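Local coordinates for protein pyocyanin demethylase (Mycobacterium fortuitum subsp. fortuitum DSM 46621 = ATCC 6841, PDB 5K21) that demethylates the phenazine pyocyanin by a tautomerizing reaction, giving 1-hydroxyphenazine, a degradation that inhibits Pseudomonas aeruginosa biofilms, at residues Ala25-Gly30 with Met39-Asp44; Ile85-Leu90 with Phe98-Thr103; Gly58-Thr63 with Thr72-Thr77. All coordinates share one frame; numbering follows the deposited sequence.

Interaction 1 (Ala25-Gly30 with Met39-Asp44); sequences AKHDFG and MDIFSD. With CA (calcium ion), chain G; 6QF (phenazin-1-ol), chain F.
Met39 opens the strand opposite His27, and the two residues exchange backbone hydrogen bonds; His27 N reaches Met39 O at 2.6 Å. The Met39 side chain leaves with CG anti to the backbone N (chi1 178°), and beyond the bend at chi3 the methyl CE meets the Phe29 ring at its edge, 3.8 Å from CE2. SD lies at the edge of the His27 imidazole. Asp40 pairs with Lys26 on the sheet face that looks into the barrel. Its OD1 rests 3.3 Å from Lys26 CG, while OD2 accepts a hydrogen bond of 2.6 Å from O19 of phenazin-1-ol; the ligand is also hydrogen-bonded to His93 NE2. The antiparallel pairing is that of the first hairpin of an allene oxide cyclase-like barrel, and just past the end of its first strand Asp28 OD1 and Phe29 O bind calcium together with Lys31, Gly33, Asp35 and Asp38. Ile41 turns to the outer face, with CD1 3.9 Å from His27 NE2; that nitrogen is hydrogen-bonded to Gly37 O of the second subunit. Beyond it Phe42, again on the inner face, stacks on the ligand, C3 of the phenazine lying over the centre of its ring and CE2 standing 3.3 Å from N7.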
loop_
_atom_site.group_PDB
_atom_site.type_symbol
_atom_site.label_atom_id
_atom_site.label_comp_id
_atom_site.label_asym_id
_atom_site.label_seq_id
_atom_site.Cartn_x
_atom_site.Cartn_y
_atom_site.Cartn_z
ATOM N N ALA B 25 6.430 -11.267 10.809
ATOM C CA ALA B 25 5.189 -11.763 11.389
ATOM C C ALA B 25 4.329 -12.356 10.285
ATOM O O ALA B 25 4.041 -11.679 9.295
ATOM C CB ALA B 25 4.415 -10.654 12.117
ATOM N N LYS B 26 3.903 -13.594 10.462
ATOM C CA LYS B 26 2.939 -14.214 9.557
ATOM C C LYS B 26 1.596 -14.222 10.274
ATOM O O LYS B 26 1.409 -14.967 11.233
ATOM C CB LYS B 26 3.371 -15.617 9.141
ATOM C CG LYS B 26 4.630 -15.608 8.307
ATOM C CD LYS B 26 5.195 -16.971 7.988
ATOM C CE LYS B 26 6.361 -16.777 7.025
ATOM N NZ LYS B 26 7.267 -17.941 6.846
ATOM N N HIS B 27 0.692 -13.342 9.854
ATOM C CA HIS B 27 -0.628 -13.283 10.464
ATOM C C HIS B 27 -1.516 -14.342 9.818
ATOM O O HIS B 27 -1.838 -14.257 8.628
ATOM C CB HIS B 27 -1.243 -11.903 10.278
ATOM C CG HIS B 27 -0.575 -10.820 11.067
ATOM N ND1 HIS B 27 -0.070 -11.017 12.337
ATOM C CD2 HIS B 27 -0.326 -9.524 10.757
ATOM C CE1 HIS B 27 0.464 -9.887 12.772
ATOM N NE2 HIS B 27 0.308 -8.964 11.844
ATOM N N ASP B 28 -1.941 -15.317 10.612
ATOM C CA ASP B 28 -2.866 -16.345 10.153
ATOM C C ASP B 28 -4.241 -15.889 10.597
ATOM O O ASP B 28 -4.747 -16.272 11.645
ATOM C CB ASP B 28 -2.509 -17.709 10.725
ATOM C CG ASP B 28 -3.369 -18.806 10.151
ATOM O OD1 ASP B 28 -4.334 -18.475 9.423
ATOM O OD2 ASP B 28 -3.093 -19.985 10.423
ATOM N N PHE B 29 -4.801 -14.982 9.807
ATOM C CA PHE B 29 -6.115 -14.443 10.069
ATOM C C PHE B 29 -7.170 -15.391 9.511
ATOM O O PHE B 29 -6.862 -16.465 8.991
ATOM C CB PHE B 29 -6.242 -13.055 9.450
ATOM C CG PHE B 29 -5.376 -11.993 10.094
ATOM C CD1 PHE B 29 -5.209 -11.935 11.467
ATOM C CD2 PHE B 29 -4.790 -11.011 9.303
ATOM C CE1 PHE B 29 -4.443 -10.926 12.043
ATOM C CE2 PHE B 29 -4.004 -10.006 9.865
ATOM C CZ PHE B 29 -3.841 -9.957 11.234
ATOM N N GLY B 30 -8.427 -14.985 9.627
ATOM C CA GLY B 30 -9.511 -15.729 9.008
ATOM C C GLY B 30 -9.542 -17.164 9.493
ATOM O O GLY B 30 -9.340 -17.452 10.676
ATOM N N MET B 39 -1.642 -12.499 6.075
ATOM C CA MET B 39 -0.752 -11.382 5.804
ATOM C C MET B 39 0.598 -11.605 6.447
ATOM O O MET B 39 0.686 -12.124 7.564
ATOM C CB MET B 39 -1.419 -10.116 6.343
ATOM C CG MET B 39 -0.675 -8.841 6.229
ATOM S SD MET B 39 -1.585 -7.624 7.202
ATOM C CE MET B 39 -3.268 -7.937 6.769
ATOM N N ASP B 40 1.644 -11.205 5.736
ATOM C CA ASP B 40 2.997 -11.204 6.266
ATOM C C ASP B 40 3.490 -9.776 6.329
ATOM O O ASP B 40 3.331 -9.018 5.368
ATOM C CB ASP B 40 3.949 -12.009 5.394
ATOM C CG ASP B 40 3.623 -13.474 5.360
ATOM O OD1 ASP B 40 2.775 -13.948 6.156
ATOM O OD2 ASP B 40 4.226 -14.157 4.506
ATOM N N ILE B 41 4.116 -9.423 7.448
ATOM C CA ILE B 41 4.757 -8.128 7.620
ATOM C C ILE B 41 6.211 -8.409 7.981
ATOM O O ILE B 41 6.486 -9.308 8.780
ATOM C CB ILE B 41 4.040 -7.280 8.693
ATOM C CG1 ILE B 41 2.607 -6.966 8.212
ATOM C CG2 ILE B 41 4.794 -5.987 8.962
ATOM C CD1 ILE B 41 1.679 -6.383 9.248
ATOM N N PHE B 42 7.145 -7.720 7.330
ATOM C CA PHE B 42 8.535 -8.149 7.457
ATOM C C PHE B 42 9.509 -6.993 7.271
ATOM O O PHE B 42 9.175 -5.941 6.723
ATOM C CB PHE B 42 8.862 -9.230 6.431
ATOM C CG PHE B 42 8.592 -8.796 5.014
ATOM C CD1 PHE B 42 7.319 -8.889 4.478
ATOM C CD2 PHE B 42 9.595 -8.237 4.250
ATOM C CE1 PHE B 42 7.061 -8.457 3.176
ATOM C CE2 PHE B 42 9.347 -7.806 2.976
ATOM C CZ PHE B 42 8.073 -7.915 2.437
ATOM N N SER B 43 10.741 -7.234 7.718
ATOM C CA SER B 43 11.867 -6.343 7.509
ATOM C C SER B 43 13.070 -7.206 7.180
ATOM O O SER B 43 13.140 -8.372 7.585
ATOM C CB SER B 43 12.166 -5.465 8.742
ATOM O OG SER B 43 12.322 -6.244 9.924
ATOM N N ASP B 44 14.013 -6.620 6.450
ATOM C CA ASP B 44 15.216 -7.313 6.014
ATOM C C ASP B 44 16.420 -6.402 6.185
ATOM O O ASP B 44 16.301 -5.175 6.205
ATOM C CB ASP B 44 15.135 -7.742 4.548
ATOM C CG ASP B 44 13.907 -8.590 4.251
ATOM O OD1 ASP B 44 13.966 -9.812 4.482
ATOM O OD2 ASP B 44 12.883 -8.028 3.814
HETATM CA CA CA G . -5.687 -18.051 7.670
HETATM C C4 6QF F . 8.001 -11.906 2.391
HETATM C C5 6QF F . 7.234 -12.733 3.347
HETATM C C6 6QF F . 7.765 -13.191 4.514
HETATM C C10 6QF F . 9.614 -10.375 0.771
HETATM C C13 6QF F . 9.878 -9.091 -1.305
HETATM C C15 6QF F . 7.788 -10.151 -0.863
HETATM C C1 6QF F . 9.118 -12.862 4.859
HETATM C C2 6QF F . 9.858 -12.111 4.028
HETATM C C3 6QF F . 9.363 -11.585 2.759
HETATM N N7 6QF F . 10.134 -10.834 1.941
HETATM N N8 6QF F . 7.479 -11.455 1.218
HETATM C C9 6QF F . 8.263 -10.685 0.401
HETATM C C11 6QF F . 10.379 -9.553 -0.154
HETATM C C14 6QF F . 8.538 -9.399 -1.674
HETATM O O19 6QF F . 5.967 -13.027 2.997
#

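Interaction 2 (Ile85-Leu90 with Phe98-Thr103); sequences IFARSL and FTMAIT. With 6QF (phenazin-1-ol), chain F.
Arg88 O accepts the shortest hydrogen bond between Ile85-Leu90 and Phe98-Thr103, from Ala101 N at 2.8 Å, and Arg88 N answers to Ala101 O. At the other end Thr103 N reaches Phe86 O from 34° outside the carbonyl plane. Neighbouring strands of the barrel are joined here, their short axes crossing at 135°, a strong twist for an antiparallel hairpin. On the inner face Met100 carries the contact: CG lies 3.7 Å from Ser89 CB, and the bend at chi3 (73°) brings CE to 3.5 Å from Ser89 OG. SD is turned to the phenazine, as is Phe98, whose CZ meets C14 of phenazin-1-ol at 3.4 Å, with C14 in the plane of the ring at its edge. Farther along the same face Ile85 and Ile102 touch through their CG2 methyls, 3.9 Å apart. On the outer face the aliphatic part of Arg88 crosses Thr103 at about a right angle, CD standing 3.8 Å from CG2, and the Arg88 guanidinium hydrogen-bonds through NH2 to Thr77 OG1 of the third subunit. Across the contact the side chains meet mainly through carbon, with the Ser89 and Thr103 hydroxyls against carbon; Phe98 and the Met100 sulfur offer the unsubstituted end of the phenazine a largely apolar surface.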
loop_
_atom_site.group_PDB
_atom_site.type_symbol
_atom_site.label_atom_id
_atom_site.label_comp_id
_atom_site.label_asym_id
_atom_site.label_seq_id
_atom_site.Cartn_x
_atom_site.Cartn_y
_atom_site.Cartn_z
ATOM N N ILE B 85 13.637 3.057 -2.383
ATOM C CA ILE B 85 13.078 2.437 -3.576
ATOM C C ILE B 85 11.780 1.746 -3.179
ATOM O O ILE B 85 11.741 1.015 -2.184
ATOM C CB ILE B 85 14.055 1.438 -4.221
ATOM C CG1 ILE B 85 15.324 2.181 -4.643
ATOM C CG2 ILE B 85 13.403 0.721 -5.413
ATOM C CD1 ILE B 85 16.451 1.291 -5.127
ATOM N N PHE B 86 10.730 1.985 -3.953
ATOM C CA PHE B 86 9.397 1.441 -3.712
ATOM C C PHE B 86 9.066 0.400 -4.766
ATOM O O PHE B 86 9.282 0.628 -5.954
ATOM C CB PHE B 86 8.341 2.537 -3.764
ATOM C CG PHE B 86 8.677 3.726 -2.930
ATOM C CD1 PHE B 86 9.167 3.570 -1.658
ATOM C CD2 PHE B 86 8.510 4.999 -3.439
ATOM C CE1 PHE B 86 9.491 4.667 -0.891
ATOM C CE2 PHE B 86 8.835 6.102 -2.695
ATOM C CZ PHE B 86 9.315 5.947 -1.419
ATOM N N ALA B 87 8.521 -0.734 -4.332
ATOM C CA ALA B 87 8.176 -1.806 -5.244
ATOM C C ALA B 87 6.872 -2.457 -4.813
ATOM O O ALA B 87 6.496 -2.436 -3.636
ATOM C CB ALA B 87 9.281 -2.859 -5.298
ATOM N N ARG B 88 6.198 -3.072 -5.780
ATOM C CA ARG B 88 4.956 -3.775 -5.485
ATOM C C ARG B 88 4.795 -4.926 -6.465
ATOM O O ARG B 88 5.337 -4.907 -7.572
ATOM C CB ARG B 88 3.740 -2.850 -5.553
ATOM C CG ARG B 88 3.473 -2.304 -6.949
ATOM C CD ARG B 88 2.374 -1.266 -6.907
ATOM N NE ARG B 88 1.044 -1.855 -6.754
ATOM C CZ ARG B 88 -0.007 -1.200 -6.282
ATOM N NH1 ARG B 88 0.125 0.060 -5.873
ATOM N NH2 ARG B 88 -1.190 -1.796 -6.200
ATOM N N SER B 89 4.044 -5.938 -6.040
ATOM C CA SER B 89 3.832 -7.116 -6.858
ATOM C C SER B 89 2.458 -7.701 -6.563
ATOM O O SER B 89 1.878 -7.485 -5.492
ATOM C CB SER B 89 4.905 -8.186 -6.638
ATOM O OG SER B 89 5.009 -8.568 -5.271
ATOM N N LEU B 90 1.931 -8.410 -7.561
ATOM C CA LEU B 90 0.791 -9.306 -7.390
ATOM C C LEU B 90 1.197 -10.599 -8.089
ATOM O O LEU B 90 1.114 -10.700 -9.319
ATOM C CB LEU B 90 -0.488 -8.720 -7.973
ATOM C CG LEU B 90 -1.710 -9.644 -7.879
ATOM C CD1 LEU B 90 -2.145 -9.780 -6.422
ATOM C CD2 LEU B 90 -2.869 -9.132 -8.713
ATOM N N PHE B 98 10.186 -14.199 -8.281
ATOM C CA PHE B 98 9.097 -13.365 -8.765
ATOM C C PHE B 98 9.601 -11.944 -8.917
ATOM O O PHE B 98 10.572 -11.536 -8.271
ATOM C CB PHE B 98 7.870 -13.401 -7.838
ATOM C CG PHE B 98 8.157 -12.935 -6.437
ATOM C CD1 PHE B 98 8.711 -13.799 -5.511
ATOM C CD2 PHE B 98 7.873 -11.637 -6.057
ATOM C CE1 PHE B 98 8.969 -13.371 -4.206
ATOM C CE2 PHE B 98 8.135 -11.196 -4.748
ATOM C CZ PHE B 98 8.683 -12.071 -3.838
ATOM N N THR B 99 8.949 -11.206 -9.803
ATOM C CA THR B 99 9.388 -9.879 -10.195
ATOM C C THR B 99 8.348 -8.860 -9.763
ATOM O O THR B 99 7.157 -9.000 -10.061
ATOM C CB THR B 99 9.639 -9.810 -11.694
ATOM O OG1 THR B 99 10.716 -10.696 -12.021
ATOM C CG2 THR B 99 10.008 -8.380 -12.118
ATOM N N MET B 100 8.814 -7.852 -9.056
ATOM C CA MET B 100 8.034 -6.727 -8.574
ATOM C C MET B 100 8.265 -5.543 -9.489
ATOM O O MET B 100 9.302 -5.443 -10.155
ATOM C CB MET B 100 8.437 -6.342 -7.143
ATOM C CG MET B 100 8.539 -7.500 -6.171
ATOM S SD MET B 100 8.898 -6.925 -4.493
ATOM C CE MET B 100 7.320 -6.209 -4.045
ATOM N N ALA B 101 7.272 -4.674 -9.558
ATOM C CA ALA B 101 7.400 -3.427 -10.282
ATOM C C ALA B 101 7.994 -2.394 -9.341
ATOM O O ALA B 101 7.517 -2.233 -8.216
ATOM C CB ALA B 101 6.045 -2.957 -10.813
ATOM N N ILE B 102 9.052 -1.720 -9.789
ATOM C CA ILE B 102 9.548 -0.564 -9.055
ATOM C C ILE B 102 8.719 0.631 -9.489
ATOM O O ILE B 102 8.702 0.980 -10.675
ATOM C CB ILE B 102 11.040 -0.326 -9.323
ATOM C CG1 ILE B 102 11.870 -1.427 -8.666
ATOM C CG2 ILE B 102 11.455 1.047 -8.792
ATOM C CD1 ILE B 102 13.352 -1.360 -9.029
ATOM N N THR B 103 8.030 1.260 -8.526
ATOM C CA THR B 103 7.096 2.333 -8.845
ATOM C C THR B 103 7.643 3.723 -8.573
ATOM O O THR B 103 7.048 4.701 -9.035
ATOM C CB THR B 103 5.799 2.179 -8.055
ATOM O OG1 THR B 103 6.116 2.210 -6.668
ATOM C CG2 THR B 103 5.096 0.872 -8.397
HETATM C C4 6QF F . 8.001 -11.906 2.391
HETATM C C5 6QF F . 7.234 -12.733 3.347
HETATM C C6 6QF F . 7.765 -13.191 4.514
HETATM C C10 6QF F . 9.614 -10.375 0.771
HETATM C C13 6QF F . 9.878 -9.091 -1.305
HETATM C C15 6QF F . 7.788 -10.151 -0.863
HETATM C C1 6QF F . 9.118 -12.862 4.859
HETATM C C2 6QF F . 9.858 -12.111 4.028
HETATM C C3 6QF F . 9.363 -11.585 2.759
HETATM N N7 6QF F . 10.134 -10.834 1.941
HETATM N N8 6QF F . 7.479 -11.455 1.218
HETATM C C9 6QF F . 8.263 -10.685 0.401
HETATM C C11 6QF F . 10.379 -9.553 -0.154
HETATM C C14 6QF F . 8.538 -9.399 -1.674
HETATM O O19 6QF F . 5.967 -13.027 2.997
#

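Interaction 3 (Gly58-Thr63 with Thr72-Thr77); sequences GACFFT and TYCELT. With 6QF (phenazin-1-ol), chain F.
Gly58-Thr63 and Thr72-Thr77 run antiparallel at 166°, with two hydrogen bonds between Ala59 and Glu75 and two between Phe61 and Tyr73. Cys60 and Cys74 form a non-hydrogen-bonded pair between these, and their SG atoms are joined by a disulfide of 2.1 Å. Each sulfur stands anti to its own carbonyl carbon, beside the backbone N, and the bridge twists through a chi3 of 113°. It spans the strands on the face turned to the ligand, with Cys60 SG 3.3 Å from N8 of phenazin-1-ol and Cys74 SG 3.7 Å from C15. One pair farther along this face, Thr72 CG2 sits over the centre of the Phe62 ring, 3.6 Å from its centroid, a CH-pi contact; the Phe62 and His93 rings also meet edge-to-face. The two strands form the hairpin of strands 51-65 and 70-80, the third and fourth of the eight-stranded antiparallel barrel, and alternation along them divides the pocket side from the outer, subunit-facing side. On that outer side Phe61 and Tyr73 point the same way, side by side. Their rings are nearly parallel, with planes at 21°, but slid so far apart that they hardly overlap, and the touch is between Phe61 CD1 and Tyr73 CD2 at 3.5 Å. Thr63 CG2 packs on Tyr73 CB. Tyr73 OH donates a hydrogen bond of 2.8 Å to Glu75 OE2 on its anti lone pair, which ties down one carboxylate oxygen; the other, OE1, makes a salt bridge to Arg88 of the second subunit.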
loop_
_atom_site.group_PDB
_atom_site.type_symbol
_atom_site.label_atom_id
_atom_site.label_comp_id
_atom_site.label_asym_id
_atom_site.label_seq_id
_atom_site.Cartn_x
_atom_site.Cartn_y
_atom_site.Cartn_z
ATOM N N GLY B 58 8.136 -4.245 4.550
ATOM C CA GLY B 58 7.081 -4.512 3.600
ATOM C C GLY B 58 5.964 -5.326 4.207
ATOM O O GLY B 58 6.033 -5.775 5.359
ATOM N N ALA B 59 4.939 -5.522 3.380
ATOM C CA ALA B 59 3.749 -6.256 3.770
ATOM C C ALA B 59 3.234 -7.005 2.556
ATOM O O ALA B 59 3.268 -6.479 1.438
ATOM C CB ALA B 59 2.682 -5.300 4.323
ATOM N N CYS B 60 2.809 -8.245 2.782
ATOM C CA CYS B 60 2.184 -9.074 1.760
ATOM C C CYS B 60 0.809 -9.489 2.247
ATOM O O CYS B 60 0.647 -9.858 3.412
ATOM C CB CYS B 60 3.017 -10.317 1.456
ATOM S SG CYS B 60 4.576 -9.952 0.594
ATOM N N PHE B 61 -0.170 -9.388 1.354
ATOM C CA PHE B 61 -1.556 -9.765 1.617
ATOM C C PHE B 61 -1.928 -10.914 0.694
ATOM O O PHE B 61 -1.776 -10.794 -0.525
ATOM C CB PHE B 61 -2.490 -8.581 1.369
ATOM C CG PHE B 61 -2.053 -7.316 2.043
ATOM C CD1 PHE B 61 -1.177 -6.443 1.421
ATOM C CD2 PHE B 61 -2.509 -7.007 3.303
ATOM C CE1 PHE B 61 -0.749 -5.273 2.074
ATOM C CE2 PHE B 61 -2.099 -5.852 3.955
ATOM C CZ PHE B 61 -1.226 -4.977 3.332
ATOM N N PHE B 62 -2.419 -12.012 1.270
ATOM C CA PHE B 62 -2.845 -13.174 0.496
ATOM C C PHE B 62 -4.229 -12.883 -0.086
ATOM O O PHE B 62 -5.241 -12.904 0.618
ATOM C CB PHE B 62 -2.811 -14.416 1.384
ATOM C CG PHE B 62 -1.416 -14.860 1.734
ATOM C CD1 PHE B 62 -0.679 -14.191 2.705
ATOM C CD2 PHE B 62 -0.834 -15.943 1.090
ATOM C CE1 PHE B 62 0.609 -14.576 3.026
ATOM C CE2 PHE B 62 0.464 -16.346 1.413
ATOM C CZ PHE B 62 1.187 -15.652 2.388
ATOM N N THR B 63 -4.280 -12.608 -1.382
ATOM C CA THR B 63 -5.524 -12.235 -2.037
ATOM C C THR B 63 -6.282 -13.438 -2.558
ATOM O O THR B 63 -7.494 -13.363 -2.745
ATOM C CB THR B 63 -5.224 -11.274 -3.199
ATOM O OG1 THR B 63 -4.283 -11.888 -4.083
ATOM C CG2 THR B 63 -4.633 -9.983 -2.675
ATOM N N THR B 72 -0.179 -13.295 -3.638
ATOM C CA THR B 72 -0.010 -12.207 -2.686
ATOM C C THR B 72 0.127 -10.893 -3.420
ATOM O O THR B 72 0.792 -10.806 -4.467
ATOM C CB THR B 72 1.238 -12.313 -1.771
ATOM O OG1 THR B 72 2.418 -12.486 -2.559
ATOM C CG2 THR B 72 1.099 -13.421 -0.749
ATOM N N TYR B 73 -0.494 -9.879 -2.835
ATOM C CA TYR B 73 -0.201 -8.490 -3.122
ATOM C C TYR B 73 0.854 -8.035 -2.121
ATOM O O TYR B 73 0.621 -8.094 -0.909
ATOM C CB TYR B 73 -1.473 -7.653 -3.025
ATOM C CG TYR B 73 -1.207 -6.181 -2.919
ATOM C CD1 TYR B 73 -0.377 -5.547 -3.828
ATOM C CD2 TYR B 73 -1.790 -5.419 -1.918
ATOM C CE1 TYR B 73 -0.113 -4.200 -3.732
ATOM C CE2 TYR B 73 -1.535 -4.060 -1.820
ATOM C CZ TYR B 73 -0.702 -3.461 -2.736
ATOM O OH TYR B 73 -0.436 -2.112 -2.658
ATOM N N CYS B 74 2.027 -7.640 -2.620
ATOM C CA CYS B 74 3.138 -7.238 -1.763
ATOM C C CYS B 74 3.556 -5.808 -2.059
ATOM O O CYS B 74 3.545 -5.360 -3.219
ATOM C CB CYS B 74 4.352 -8.134 -1.941
ATOM S SG CYS B 74 4.103 -9.818 -1.440
ATOM N N GLU B 75 3.895 -5.104 -0.989
ATOM C CA GLU B 75 4.459 -3.765 -1.025
ATOM C C GLU B 75 5.773 -3.785 -0.261
ATOM O O GLU B 75 5.850 -4.346 0.839
ATOM C CB GLU B 75 3.521 -2.730 -0.382
ATOM C CG GLU B 75 2.363 -2.249 -1.233
ATOM C CD GLU B 75 2.765 -1.151 -2.223
ATOM O OE1 GLU B 75 3.975 -0.815 -2.317
ATOM O OE2 GLU B 75 1.860 -0.602 -2.886
ATOM N N LEU B 76 6.790 -3.142 -0.834
ATOM C CA LEU B 76 8.134 -3.169 -0.291
ATOM C C LEU B 76 8.735 -1.779 -0.376
ATOM O O LEU B 76 8.584 -1.099 -1.392
ATOM C CB LEU B 76 9.013 -4.160 -1.082
ATOM C CG LEU B 76 10.474 -4.329 -0.667
ATOM C CD1 LEU B 76 10.539 -5.025 0.694
ATOM C CD2 LEU B 76 11.204 -5.142 -1.724
ATOM N N THR B 77 9.429 -1.378 0.686
ATOM C CA THR B 77 10.257 -0.183 0.687
ATOM C C THR B 77 11.674 -0.563 1.056
ATOM O O THR B 77 11.915 -1.144 2.119
ATOM C CB THR B 77 9.757 0.880 1.656
ATOM O OG1 THR B 77 8.447 1.279 1.283
ATOM C CG2 THR B 77 10.688 2.112 1.651
HETATM C C4 6QF F . 8.001 -11.906 2.391
HETATM C C5 6QF F . 7.234 -12.733 3.347
HETATM C C6 6QF F . 7.765 -13.191 4.514
HETATM C C10 6QF F . 9.614 -10.375 0.771
HETATM C C13 6QF F . 9.878 -9.091 -1.305
HETATM C C15 6QF F . 7.788 -10.151 -0.863
HETATM C C1 6QF F . 9.118 -12.862 4.859
HETATM C C2 6QF F . 9.858 -12.111 4.028
HETATM C C3 6QF F . 9.363 -11.585 2.759
HETATM N N7 6QF F . 10.134 -10.834 1.941
HETATM N N8 6QF F . 7.479 -11.455 1.218
HETATM C C9 6QF F . 8.263 -10.685 0.401
HETATM C C11 6QF F . 10.379 -9.553 -0.154
HETATM C C14 6QF F . 8.538 -9.399 -1.674
HETATM O O19 6QF F . 5.967 -13.027 2.997
#

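Overall arrangement
Interactions 1, 3 and 2 follow one another round a single barrel wall, each a hairpin of adjacent strands. Backbone bonds join them: Asp40 O to Cys60 N between 1 and 3, Ser89 O to Cys74 N between 3 and 2. All three touch phenazin-1-ol, interaction 1 with a carboxylate and a stacked ring, interaction 3 with a disulfide, interaction 2 with a phenylalanine edge and a thioether. Interactions 2 and 3 are buried, whereas interaction 1, about 18 Å from interaction 2 between centres, is partly exposed and runs out to the calcium site. Outward-facing residues of all three meet neighbouring subunits, with aromatic and methionine contacts and a His27 hydrogen bond at interaction 1, and polar links through Arg88 and Glu75, besides packing, at the others.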